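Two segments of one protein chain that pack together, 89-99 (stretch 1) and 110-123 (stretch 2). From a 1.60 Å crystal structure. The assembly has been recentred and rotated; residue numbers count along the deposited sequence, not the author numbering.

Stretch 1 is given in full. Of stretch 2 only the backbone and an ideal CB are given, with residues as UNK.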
ATOM      1  N   VAL A  89     -12.805   5.196  -7.990  1.00 14.81           N
ATOM      2  CA  VAL A  89     -11.786   4.762  -8.968  1.00 13.79           C
ATOM      3  C   VAL A  89     -12.398   3.862 -10.080  1.00 15.81           C
ATOM      4  O   VAL A  89     -11.845   3.798 -11.179  1.00 17.09           O
ATOM      5  CB  VAL A  89     -10.578   4.020  -8.279  1.00 17.35           C
ATOM      6  CG1 VAL A  89     -10.945   2.578  -7.935  1.00 14.05           C
ATOM      7  CG2 VAL A  89      -9.326   4.012  -9.161  1.00 15.00           C
ATOM      8  N   LEU A  90     -13.505   3.181  -9.758  1.00 15.14           N
ATOM      9  CA  LEU A  90     -14.186   2.242 -10.648  1.00 16.04           C
ATOM     10  C   LEU A  90     -15.105   2.996 -11.601  1.00 16.24           C
ATOM     11  O   LEU A  90     -15.958   3.779 -11.168  1.00 17.33           O
ATOM     12  CB  LEU A  90     -15.023   1.256  -9.833  1.00 14.57           C
ATOM     13  CG  LEU A  90     -15.787   0.177 -10.614  1.00 15.14           C
ATOM     14  CD1 LEU A  90     -14.748  -0.723 -11.289  1.00 14.42           C
ATOM     15  CD2 LEU A  90     -16.697  -0.602  -9.690  1.00 15.66           C
ATOM     16  N   GLN A  91     -14.924   2.766 -12.893  1.00 12.33           N
ATOM     17  CA  GLN A  91     -15.733   3.429 -13.936  1.00 13.83           C
ATOM     18  C   GLN A  91     -16.426   2.399 -14.852  1.00 13.62           C
ATOM     19  O   GLN A  91     -16.131   1.195 -14.814  1.00 14.64           O
ATOM     20  CB  GLN A  91     -14.865   4.450 -14.694  1.00 13.78           C
ATOM     21  CG  GLN A  91     -14.319   5.547 -13.807  1.00 18.30           C
ATOM     22  CD  GLN A  91     -15.427   6.371 -13.165  1.00 17.73           C
ATOM     23  OE1 GLN A  91     -16.404   6.732 -13.825  1.00 25.00           O
ATOM     24  NE2 GLN A  91     -15.279   6.691 -11.881  1.00 20.79           N
ATOM     25  N   LYS A  92     -17.380   2.887 -15.655  1.00 13.97           N
ATOM     26  CA  LYS A  92     -18.211   2.022 -16.544  1.00 15.22           C
ATOM     27  C   LYS A  92     -17.416   1.088 -17.483  1.00 17.27           C
ATOM     28  O   LYS A  92     -17.772  -0.070 -17.620  1.00 18.28           O
ATOM     29  CB  LYS A  92     -19.238   2.883 -17.328  1.00 16.64           C
ATOM     30  CG  LYS A  92     -20.177   2.107 -18.270  1.00 20.49           C
ATOM     31  CD  LYS A  92     -21.262   3.050 -18.795  1.00 22.77           C
ATOM     32  CE  LYS A  92     -22.213   2.356 -19.754  1.00 24.98           C
ATOM     33  NZ  LYS A  92     -22.995   1.270 -19.088  1.00 25.88           N
ATOM     34  N   GLU A  93     -16.297   1.581 -18.010  1.00 17.13           N
ATOM     35  CA  GLU A  93     -15.448   0.881 -18.979  1.00 18.07           C
ATOM     36  C   GLU A  93     -14.453  -0.055 -18.304  1.00 16.32           C
ATOM     37  O   GLU A  93     -13.618  -0.671 -18.994  1.00 19.34           O
ATOM     38  CB  GLU A  93     -14.654   1.868 -19.876  1.00 19.53           C
ATOM     39  CG  GLU A  93     -15.380   3.172 -20.326  1.00 25.96           C
ATOM     40  CD  GLU A  93     -15.404   4.295 -19.253  1.00 30.23           C
ATOM     41  OE1 GLU A  93     -14.391   4.518 -18.553  1.00 33.86           O
ATOM     42  OE2 GLU A  93     -16.455   4.948 -19.113  1.00 41.66           O
ATOM     43  N   ASP A  94     -14.549  -0.201 -16.984  1.00 14.95           N
ATOM     44  CA  ASP A  94     -13.603  -1.008 -16.226  1.00 15.34           C
ATOM     45  C   ASP A  94     -14.074  -2.438 -15.986  1.00 16.77           C
ATOM     46  O   ASP A  94     -15.250  -2.776 -16.153  1.00 16.54           O
ATOM     47  CB  ASP A  94     -13.314  -0.364 -14.860  1.00 15.59           C
ATOM     48  CG  ASP A  94     -12.612   0.989 -14.956  1.00 16.73           C
ATOM     49  OD1 ASP A  94     -12.098   1.363 -16.023  1.00 15.88           O
ATOM     50  OD2 ASP A  94     -12.576   1.666 -13.901  1.00 16.15           O
ATOM     51  N   ILE A  95     -13.124  -3.253 -15.540  1.00 16.85           N
ATOM     52  CA  ILE A  95     -13.365  -4.630 -15.156  1.00 16.48           C
ATOM     53  C   ILE A  95     -13.048  -4.743 -13.674  1.00 16.18           C
ATOM     54  O   ILE A  95     -11.914  -4.466 -13.299  1.00 18.42           O
ATOM     55  CB  ILE A  95     -12.456  -5.605 -15.924  1.00 17.44           C
ATOM     56  CG1 ILE A  95     -12.662  -5.467 -17.457  1.00 19.00           C
ATOM     57  CG2 ILE A  95     -12.733  -7.027 -15.442  1.00 16.00           C
ATOM     58  CD1 ILE A  95     -11.762  -6.352 -18.320  1.00 18.79           C
ATOM     59  N   LEU A  96     -14.050  -5.069 -12.849  1.00 13.15           N
ATOM     60  CA  LEU A  96     -13.845  -5.310 -11.421  1.00 13.40           C
ATOM     61  C   LEU A  96     -13.635  -6.811 -11.232  1.00 13.52           C
ATOM     62  O   LEU A  96     -14.453  -7.610 -11.705  1.00 14.45           O
ATOM     63  CB  LEU A  96     -15.030  -4.804 -10.585  1.00 14.99           C
ATOM     64  CG  LEU A  96     -15.006  -5.048  -9.072  1.00 15.02           C
ATOM     65  CD1 LEU A  96     -13.836  -4.311  -8.392  1.00 14.23           C
ATOM     66  CD2 LEU A  96     -16.339  -4.658  -8.425  1.00 17.93           C
ATOM     67  N   ILE A  97     -12.530  -7.167 -10.591  1.00 14.25           N
ATOM     68  CA  ILE A  97     -12.196  -8.545 -10.265  1.00 14.45           C
ATOM     69  C   ILE A  97     -12.236  -8.668  -8.746  1.00 14.18           C
ATOM     70  O   ILE A  97     -11.466  -7.997  -8.031  1.00 14.97           O
ATOM     71  CB  ILE A  97     -10.820  -8.990 -10.811  1.00 13.43           C
ATOM     72  CG1 ILE A  97     -10.731  -8.742 -12.326  1.00 12.60           C
ATOM     73  CG2 ILE A  97     -10.556 -10.469 -10.434  1.00 16.02           C
ATOM     74  CD1 ILE A  97      -9.434  -9.277 -13.007  1.00 15.29           C
ATOM     75  N   LEU A  98     -13.163  -9.492  -8.252  1.00 13.96           N
ATOM     76  CA  LEU A  98     -13.278  -9.763  -6.820  1.00 14.66           C
ATOM     77  C   LEU A  98     -12.707 -11.152  -6.548  1.00 16.43           C
ATOM     78  O   LEU A  98     -13.145 -12.128  -7.156  1.00 17.21           O
ATOM     79  CB  LEU A  98     -14.722  -9.667  -6.364  1.00 14.03           C
ATOM     80  CG  LEU A  98     -15.385  -8.294  -6.570  1.00 17.81           C
ATOM     81  CD1 LEU A  98     -16.814  -8.332  -6.042  1.00 16.06           C
ATOM     82  CD2 LEU A  98     -14.616  -7.130  -5.910  1.00 16.65           C
ATOM     83  N   ILE A  99     -11.734 -11.232  -5.635  1.00 15.13           N
ATOM     84  CA  ILE A  99     -11.056 -12.505  -5.284  1.00 13.94           C
ATOM     85  C   ILE A  99     -11.457 -12.887  -3.866  1.00 15.97           C
ATOM     86  O   ILE A  99     -11.133 -12.185  -2.896  1.00 15.42           O
ATOM     87  CB  ILE A  99      -9.518 -12.443  -5.364  1.00 14.94           C
ATOM     88  CG1 ILE A  99      -9.061 -11.961  -6.740  1.00 13.42           C
ATOM     89  CG2 ILE A  99      -8.902 -13.848  -5.044  1.00 14.29           C
ATOM     90  CD1 ILE A  99      -7.572 -11.747  -6.880  1.00 14.66           C
ATOM     91  N   UNK A 110     -20.125  -5.836  -0.306  1.00 17.71           N
ATOM     92  CA  UNK A 110     -20.434  -4.392  -0.190  1.00 18.67           C
ATOM     93  C   UNK A 110     -20.029  -3.519  -1.398  1.00 18.38           C
ATOM     94  O   UNK A 110     -20.519  -2.399  -1.514  1.00 17.37           O
ATOM     95  CB  UNK A 110     -19.737  -3.841   1.056  1.00 18.67           C
ATOM     96  N   UNK A 111     -19.148  -4.038  -2.271  1.00 17.63           N
ATOM     97  CA  UNK A 111     -18.666  -3.392  -3.490  1.00 17.24           C
ATOM     98  C   UNK A 111     -19.530  -3.684  -4.715  1.00 15.89           C
ATOM     99  O   UNK A 111     -19.436  -2.965  -5.712  1.00 17.92           O
ATOM    100  CB  UNK A 111     -17.228  -3.834  -3.769  1.00 17.24           C
ATOM    101  N   UNK A 112     -20.377  -4.716  -4.654  1.00 15.95           N
ATOM    102  CA  UNK A 112     -21.156  -5.145  -5.826  1.00 16.19           C
ATOM    103  C   UNK A 112     -22.229  -4.133  -6.219  1.00 16.78           C
ATOM    104  O   UNK A 112     -22.338  -3.814  -7.404  1.00 17.60           O
ATOM    105  CB  UNK A 112     -21.812  -6.499  -5.550  1.00 16.19           C
ATOM    106  N   UNK A 113     -22.981  -3.596  -5.239  1.00 16.62           N
ATOM    107  CA  UNK A 113     -23.984  -2.589  -5.658  1.00 17.51           C
ATOM    108  C   UNK A 113     -23.412  -1.408  -6.469  1.00 18.07           C
ATOM    109  O   UNK A 113     -24.037  -1.011  -7.468  1.00 19.28           O
ATOM    110  CB  UNK A 113     -24.684  -2.035  -4.416  1.00 17.51           C
ATOM    111  N   UNK A 114     -22.244  -0.875  -6.073  1.00 16.97           N
ATOM    112  CA  UNK A 114     -21.590   0.204  -6.833  1.00 16.88           C
ATOM    113  C   UNK A 114     -21.165  -0.257  -8.229  1.00 16.87           C
ATOM    114  O   UNK A 114     -21.310   0.483  -9.218  1.00 17.02           O
ATOM    115  CB  UNK A 114     -20.369   0.721  -6.069  1.00 16.88           C
ATOM    116  N   UNK A 115     -20.617  -1.471  -8.318  1.00 16.60           N
ATOM    117  CA  UNK A 115     -20.277  -2.070  -9.614  1.00 16.51           C
ATOM    118  C   UNK A 115     -21.493  -2.113 -10.559  1.00 17.18           C
ATOM    119  O   UNK A 115     -21.378  -1.691 -11.711  1.00 16.30           O
ATOM    120  CB  UNK A 115     -19.728  -3.483  -9.408  1.00 16.51           C
ATOM    121  N   UNK A 116     -22.653  -2.532 -10.044  1.00 17.66           N
ATOM    122  CA  UNK A 116     -23.892  -2.620 -10.845  1.00 17.48           C
ATOM    123  C   UNK A 116     -24.410  -1.243 -11.278  1.00 17.48           C
ATOM    124  O   UNK A 116     -24.799  -1.075 -12.428  1.00 19.07           O
ATOM    125  CB  UNK A 116     -24.979  -3.342 -10.046  1.00 17.48           C
ATOM    126  N   UNK A 117     -24.379  -0.276 -10.362  1.00 17.65           N
ATOM    127  CA  UNK A 117     -24.780   1.110 -10.645  1.00 17.20           C
ATOM    128  C   UNK A 117     -23.873   1.734 -11.712  1.00 16.20           C
ATOM    129  O   UNK A 117     -24.352   2.426 -12.619  1.00 17.13           O
ATOM    130  CB  UNK A 117     -24.740   1.949  -9.366  1.00 17.20           C
ATOM    131  N   UNK A 118     -22.573   1.467 -11.609  1.00 16.15           N
ATOM    132  CA  UNK A 118     -21.591   2.032 -12.531  1.00 15.54           C
ATOM    133  C   UNK A 118     -21.577   1.336 -13.890  1.00 15.97           C
ATOM    134  O   UNK A 118     -21.147   1.945 -14.859  1.00 15.94           O
ATOM    135  CB  UNK A 118     -20.196   1.958 -11.907  1.00 15.54           C
ATOM    136  N   UNK A 119     -22.051   0.090 -13.954  1.00 17.71           N
ATOM    137  CA  UNK A 119     -22.104  -0.678 -15.204  1.00 18.68           C
ATOM    138  C   UNK A 119     -20.806  -1.380 -15.605  1.00 17.86           C
ATOM    139  O   UNK A 119     -20.663  -1.819 -16.744  1.00 18.87           O
ATOM    140  CB  UNK A 119     -22.519   0.257 -16.341  1.00 18.68           C
ATOM    141  N   UNK A 120     -19.880  -1.540 -14.662  1.00 17.89           N
ATOM    142  CA  UNK A 120     -18.605  -2.209 -14.929  1.00 17.65           C
ATOM    143  C   UNK A 120     -18.824  -3.703 -15.131  1.00 18.19           C
ATOM    144  O   UNK A 120     -19.895  -4.249 -14.784  1.00 18.18           O
ATOM    145  CB  UNK A 120     -17.617  -1.967 -13.786  1.00 17.65           C
ATOM    146  N   UNK A 121     -17.796  -4.353 -15.673  1.00 16.91           N
ATOM    147  CA  UNK A 121     -17.776  -5.806 -15.836  1.00 16.99           C
ATOM    148  C   UNK A 121     -17.271  -6.452 -14.547  1.00 17.16           C
ATOM    149  O   UNK A 121     -16.218  -6.082 -14.074  1.00 20.35           O
ATOM    150  CB  UNK A 121     -16.901  -6.212 -17.024  1.00 16.99           C
ATOM    151  N   UNK A 122     -18.026  -7.389 -13.976  1.00 17.72           N
ATOM    152  CA  UNK A 122     -17.622  -8.104 -12.757  1.00 17.76           C
ATOM    153  C   UNK A 122     -17.089  -9.519 -13.080  1.00 17.64           C
ATOM    154  O   UNK A 122     -17.790 -10.317 -13.710  1.00 16.27           O
ATOM    155  CB  UNK A 122     -18.805  -8.199 -11.791  1.00 17.76           C
ATOM    156  N   UNK A 123     -15.857  -9.809 -12.651  1.00 15.87           N
ATOM    157  CA  UNK A 123     -15.260 -11.156 -12.754  1.00 16.14           C
ATOM    158  C   UNK A 123     -15.190 -11.625 -11.304  1.00 15.84           C
ATOM    159  O   UNK A 123     -14.603 -10.937 -10.482  1.00 14.48           O
ATOM    160  CB  UNK A 123     -13.892 -11.159 -13.439  1.00 16.14           C
TER

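Position 110 has nothing of stretch 1 within 5.5 Å of its ideal CB. Stretch 1 sets no preference, and almost any residue would fit. The deposited residue is N110.

Position 111 points its CB toward stretch 1, 4.7 Å from L98 CD2 and 4.8 Å from L96 CD2. Methyl groups are all that is offered, so an apolar chain of medium size suits, such as leucine, isoleucine or methionine. It is L111, and its CD1 lies 4.0 Å from L98 CD2.

Position 112 points sideways, with L98 CD1 5.3 Å from the ideal CB. A branched or longer apolar residue could reach that methyl. I112 does so, with CG1 3.8 Å from L98 CD1.

Position 113 is out of reach, and stretch 1 does not constrain it. It is P113, in the first turn of the helix.

Position 114 points sideways, its ideal CB 5.3 Å from L90 CD2. Small or apolar residues would serve. A114 makes no contact.

Position 115 is tighter. Its ideal CB is 3.7 Å from L96 CD2 and 4.2 Å from L90 CD2. A small, fairly apolar residue such as alanine, cysteine or serine fits. C115 rests its CB against both leucines.

Positions 116 and 117 are out of reach, with nothing of stretch 1 within 5.5 Å of their ideal CBs. Many helix-compatible residues would do. They are K116 and T117.

Position 118 points toward the backbone of stretch 1, with L90 O 4.7 Å from the ideal CB. A backbone carbonyl suits a donor, and the distance asks for a long chain: lysine, arginine or perhaps glutamine. K118 donates from NZ to L90 O at 2.7 Å. Its CD passes 4.1 Å from L90 CD2. A water bridges K118 NZ and Q91 OE1.

Position 119 has phi 83°, which favours glycine. A CB here would also lie 3.0 Å from K92 NZ, a clash. Glycine is the clear choice, and G119 is the first residue after the helix to leave helical phi/psi.

Position 120 has its ideal CB 3.4 Å from D94 O and 3.6 Å from Q91 O. The space is small and rich in acceptors, so a short donor such as serine suits. S120 donates from OG to Q91 O at 2.7 Å.

Position 121 begins a strand parallel to 95-99. Its N donates to D94 O at 3.0 Å, and its O accepts from L96 N at 2.7 Å. The CB shares a face with I95, so a beta-branched residue, valine, isoleucine or threonine, would suit. It is T121; a water links T121 OG1 to D94 O.

Position 122 turns to the face of L96. A leucine, isoleucine or methionine could reach the leucines of stretch 1. L122 brings CD1 to 3.7 Å from L98 CG and 4.0 Å from L96 CD2.

Position 123 returns to the face of I95 and I97, which favours valine, isoleucine or leucine. I123 sets CD1 3.7 Å from I95 CG2.

Stretch 2 110-123: NLIPACKTKGSTLI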
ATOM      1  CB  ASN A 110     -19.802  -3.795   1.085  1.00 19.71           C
ATOM      2  CG  ASN A 110     -20.438  -4.309   2.378  1.00 22.29           C
ATOM      3  OD1 ASN A 110     -21.565  -4.796   2.401  1.00 30.06           O
ATOM      4  ND2 ASN A 110     -19.703  -4.175   3.469  1.00 26.41           N
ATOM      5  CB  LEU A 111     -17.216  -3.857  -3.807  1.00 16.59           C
ATOM      6  CG  LEU A 111     -16.230  -3.849  -2.628  1.00 17.16           C
ATOM      7  CD1 LEU A 111     -14.810  -4.336  -3.022  1.00 16.20           C
ATOM      8  CD2 LEU A 111     -16.192  -2.486  -1.929  1.00 21.01           C
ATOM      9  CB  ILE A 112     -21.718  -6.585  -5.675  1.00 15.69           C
ATOM     10  CG1 ILE A 112     -20.541  -7.581  -5.568  1.00 16.16           C
ATOM     11  CG2 ILE A 112     -22.566  -6.960  -6.875  1.00 17.99           C
ATOM     12  CD1 ILE A 112     -20.943  -9.005  -5.213  1.00 14.42           C
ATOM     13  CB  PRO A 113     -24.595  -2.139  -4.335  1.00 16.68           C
ATOM     14  CG  PRO A 113     -24.433  -3.266  -3.442  1.00 19.62           C
ATOM     15  CD  PRO A 113     -23.105  -3.880  -3.796  1.00 16.94           C
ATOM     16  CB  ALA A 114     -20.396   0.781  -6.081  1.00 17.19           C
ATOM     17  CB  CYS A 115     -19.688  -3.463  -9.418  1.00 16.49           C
ATOM     18  SG  CYS A 115     -19.115  -4.297 -10.888  1.00 18.27           S
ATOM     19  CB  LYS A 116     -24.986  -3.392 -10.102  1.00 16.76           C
ATOM     20  CG  LYS A 116     -24.654  -4.851  -9.760  1.00 22.84           C
ATOM     21  CD  LYS A 116     -24.415  -5.724 -10.988  1.00 19.41           C
ATOM     22  CE  LYS A 116     -24.085  -7.165 -10.612  1.00 22.22           C
ATOM     23  NZ  LYS A 116     -23.930  -8.067 -11.799  1.00 21.03           N
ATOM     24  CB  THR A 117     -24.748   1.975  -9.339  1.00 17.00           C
ATOM     25  OG1 THR A 117     -25.698   1.451  -8.404  1.00 20.69           O
ATOM     26  CG2 THR A 117     -25.080   3.440  -9.609  1.00 20.32           C
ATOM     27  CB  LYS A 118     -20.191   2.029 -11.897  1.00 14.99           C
ATOM     28  CG  LYS A 118     -20.085   3.020 -10.757  1.00 15.68           C
ATOM     29  CD  LYS A 118     -18.895   2.833  -9.845  1.00 16.11           C
ATOM     30  CE  LYS A 118     -18.538   4.099  -9.060  1.00 13.75           C
ATOM     31  NZ  LYS A 118     -17.889   5.172  -9.897  1.00 16.57           N
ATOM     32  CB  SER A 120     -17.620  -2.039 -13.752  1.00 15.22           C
ATOM     33  OG  SER A 120     -17.451  -0.676 -13.345  1.00 17.10           O
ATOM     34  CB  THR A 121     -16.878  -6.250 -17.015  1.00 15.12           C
ATOM     35  OG1 THR A 121     -17.398  -5.742 -18.252  1.00 21.76           O
ATOM     36  CG2 THR A 121     -16.869  -7.781 -17.103  1.00 18.54           C
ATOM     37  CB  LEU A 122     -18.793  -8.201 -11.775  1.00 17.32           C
ATOM     38  CG  LEU A 122     -18.539  -8.925 -10.447  1.00 18.64           C
ATOM     39  CD1 LEU A 122     -17.292  -8.329  -9.744  1.00 17.86           C
ATOM     40  CD2 LEU A 122     -19.758  -8.915  -9.558  1.00 15.60           C
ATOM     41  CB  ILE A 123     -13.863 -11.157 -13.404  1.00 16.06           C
ATOM     42  CG1 ILE A 123     -13.943 -10.669 -14.853  1.00 16.52           C
ATOM     43  CG2 ILE A 123     -13.250 -12.574 -13.384  1.00 13.71           C
ATOM     44  CD1 ILE A 123     -12.658 -10.706 -15.633  1.00 19.19           C
TER
HETATM   45  O   HOH W   1     -19.242   6.192 -12.232  1.00 24.34           O
HETATM   46  O   HOH W   2     -16.311  -3.213 -18.786  1.00 21.27           O
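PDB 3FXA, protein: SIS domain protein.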